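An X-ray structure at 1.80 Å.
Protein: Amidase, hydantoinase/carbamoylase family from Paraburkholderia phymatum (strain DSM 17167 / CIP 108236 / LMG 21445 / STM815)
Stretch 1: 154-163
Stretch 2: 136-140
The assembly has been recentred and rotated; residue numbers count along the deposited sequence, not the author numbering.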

# COMPACT_ATOMS: atom_id res chain seq x y z
N ASP A 154 -18.11 19.83 23.06
CA ASP A 154 -18.26 19.27 21.72
C ASP A 154 -18.27 17.75 21.77
O ASP A 154 -19.11 17.10 21.13
CB ASP A 154 -17.13 19.77 20.81
CG ASP A 154 -17.26 21.24 20.47
OD1 ASP A 154 -18.38 21.78 20.54
OD2 ASP A 154 -16.23 21.86 20.12
N SER A 155 -17.35 17.16 22.54
CA SER A 155 -17.28 15.71 22.63
C SER A 155 -18.56 15.13 23.22
O SER A 155 -19.11 14.16 22.71
CB SER A 155 -16.07 15.30 23.47
OG SER A 155 -14.87 15.79 22.89
N LEU A 156 -19.05 15.73 24.31
CA LEU A 156 -20.28 15.25 24.94
C LEU A 156 -21.46 15.31 23.99
O LEU A 156 -22.41 14.52 24.12
CB LEU A 156 -20.58 16.06 26.19
CG LEU A 156 -19.58 15.90 27.33
CD1 LEU A 156 -19.90 16.86 28.46
CD2 LEU A 156 -19.59 14.47 27.82
N ARG A 157 -21.42 16.22 23.02
CA ARG A 157 -22.56 16.44 22.15
C ARG A 157 -22.52 15.59 20.89
O ARG A 157 -23.57 15.17 20.40
CB ARG A 157 -22.64 17.93 21.78
CG ARG A 157 -23.92 18.36 21.08
CD ARG A 157 -24.03 19.88 21.04
NE ARG A 157 -22.83 20.51 20.50
CZ ARG A 157 -21.88 21.09 21.24
NH1 ARG A 157 -21.99 21.11 22.56
NH2 ARG A 157 -20.83 21.63 20.65
N SER A 158 -21.33 15.29 20.37
CA SER A 158 -21.23 14.67 19.06
C SER A 158 -20.23 13.53 18.94
O SER A 158 -20.12 12.96 17.85
CB SER A 158 -20.90 15.74 18.01
OG SER A 158 -19.61 16.29 18.24
N ALA A 159 -19.50 13.18 19.99
CA ALA A 159 -18.56 12.07 19.88
C ALA A 159 -19.31 10.75 19.77
O ALA A 159 -20.32 10.53 20.44
CB ALA A 159 -17.60 12.04 21.07
N ARG A 160 -18.82 9.87 18.89
CA ARG A 160 -19.40 8.55 18.69
C ARG A 160 -18.30 7.50 18.72
O ARG A 160 -17.13 7.80 18.47
CB ARG A 160 -20.16 8.45 17.36
CG ARG A 160 -21.30 9.44 17.20
CD ARG A 160 -21.90 9.36 15.80
NE ARG A 160 -22.86 10.43 15.55
CZ ARG A 160 -24.17 10.31 15.70
NH1 ARG A 160 -24.69 9.15 16.08
NH2 ARG A 160 -24.97 11.34 15.45
N ASN A 161 -18.69 6.26 19.02
CA ASN A 161 -17.77 5.14 18.97
C ASN A 161 -17.83 4.49 17.58
O ASN A 161 -18.47 4.99 16.66
CB ASN A 161 -18.06 4.14 20.09
CG ASN A 161 -19.40 3.41 19.93
OD1 ASN A 161 -20.05 3.48 18.89
ND2 ASN A 161 -19.80 2.70 20.98
N HIS A 162 -17.17 3.33 17.44
CA HIS A 162 -17.07 2.68 16.13
C HIS A 162 -18.45 2.31 15.59
O HIS A 162 -18.68 2.36 14.38
CB HIS A 162 -16.18 1.44 16.22
N GLU A 163 -19.37 1.92 16.47
CA GLU A 163 -20.74 1.62 16.06
C GLU A 163 -21.59 2.86 15.85
O GLU A 163 -22.80 2.73 15.60
CB GLU A 163 -21.42 0.70 17.09
CG GLU A 163 -20.89 -0.72 17.12
CD GLU A 163 -19.81 -0.92 18.15
OE1 GLU A 163 -18.76 -0.25 18.05
OE2 GLU A 163 -20.02 -1.74 19.07
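Stretch 2 136-140: GTFSS

Packing of the irregular segment Gly136–Ser140 against the end of a helix and the loop that follows it. Stretch 1 enters as the last part of a helix that begins earlier in the chain and continues as an extended loop from Ala159 to Asn161; stretch 2 has no regular helix or strand. The two chains run in opposite senses along the contact: Ser155 meets Ser139, Ala159 meets Phe138 and Ser139, and Asn161 meets Thr137 and Phe138. The closest CA pair is Asn161 and Phe138, 4.7 Å apart, and 283 Å² is buried in all, counting both sides.

Asp154 does not touch stretch 2 but bonds within its own segment: its OD1 forms a salt bridge with Arg157 NH2 at 2.5 Å, and its O accepts from both Ser158 N and Ser158 OG, each at 3.0 Å. Ser155 directs its CA-to-CB bond toward stretch 2, and its OG lies 3.0 Å from Ser139 OG, the one hydrogen bond across the interface; either hydroxyl could be the donor. Leu156, Arg157 and Ser158 leave stretch 2 untouched.

Ala159, whose N donates a hydrogen bond to Ser155 O at 2.9 Å, brings its methyl group against the other backbone. Ala159 CB is 3.7 Å from Phe138 O; it also lies 4.2 Å from Ser139 CB and 4.5 Å from Phe138 CB, a small carbon-to-carbon packing beside the serine pair, while Ala159 O lies at the edge of the Phe138 ring, near its plane. Arg160 turns its CA-to-CB bond away, so its contact comes through the main chain, with Arg160 O 3.8 Å from both Thr137 O and Phe138 O; with no proton between carbonyl oxygens, this is proximity without a hydrogen bond.

Asn161, in the p rotamer, points its CA-to-CB bond toward stretch 2 and sets its CB over one face of the Phe138 ring, 3.9 Å from the centroid and 25° off the normal, a CH-pi contact; the closest ring atom to Asn161 CB is Phe138 CE1, at 3.6 Å. The CA-to-CB bond of Phe138 points sideways, but with chi1 in m the ring end comes nearer to stretch 1. On the Thr137 side, Asn161 CA makes a CA-H...O contact with Thr137 O at 3.3 Å, and Asn161 CB is 3.9 Å from Thr137 CG2. Beyond this the chains part: His162, modelled only to CB, barely touches stretch 2, and Glu163 makes no contact.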

# COMPACT_ATOMS: atom_id res chain seq x y z
N GLY A 136 -9.78 6.42 23.92
CA GLY A 136 -10.53 7.09 22.88
C GLY A 136 -11.51 6.22 22.12
O GLY A 136 -11.60 6.33 20.88
N THR A 137 -12.26 5.37 22.81
CA THR A 137 -13.38 4.69 22.15
C THR A 137 -14.40 5.71 21.67
O THR A 137 -14.97 5.56 20.58
CB THR A 137 -14.01 3.68 23.11
OG1 THR A 137 -13.06 2.65 23.40
CG2 THR A 137 -15.25 3.05 22.49
N PHE A 138 -14.62 6.77 22.44
CA PHE A 138 -15.45 7.90 22.04
C PHE A 138 -14.63 9.16 21.78
O PHE A 138 -14.75 9.77 20.72
CB PHE A 138 -16.51 8.20 23.10
CG PHE A 138 -17.48 7.08 23.32
CD1 PHE A 138 -18.65 7.00 22.58
CD2 PHE A 138 -17.24 6.11 24.28
CE1 PHE A 138 -19.55 5.97 22.78
CE2 PHE A 138 -18.13 5.08 24.49
CZ PHE A 138 -19.29 5.01 23.74
N SER A 139 -13.78 9.54 22.74
CA SER A 139 -13.04 10.80 22.68
C SER A 139 -11.82 10.66 23.57
O SER A 139 -11.96 10.52 24.79
CB SER A 139 -13.93 11.96 23.12
OG SER A 139 -13.27 13.21 22.99
N SER A 140 -10.62 10.71 22.98
CA SER A 140 -9.41 10.41 23.73
C SER A 140 -9.21 11.38 24.89
O SER A 140 -9.43 12.59 24.77
CB SER A 140 -8.19 10.44 22.81
OG SER A 140 -8.23 9.36 21.89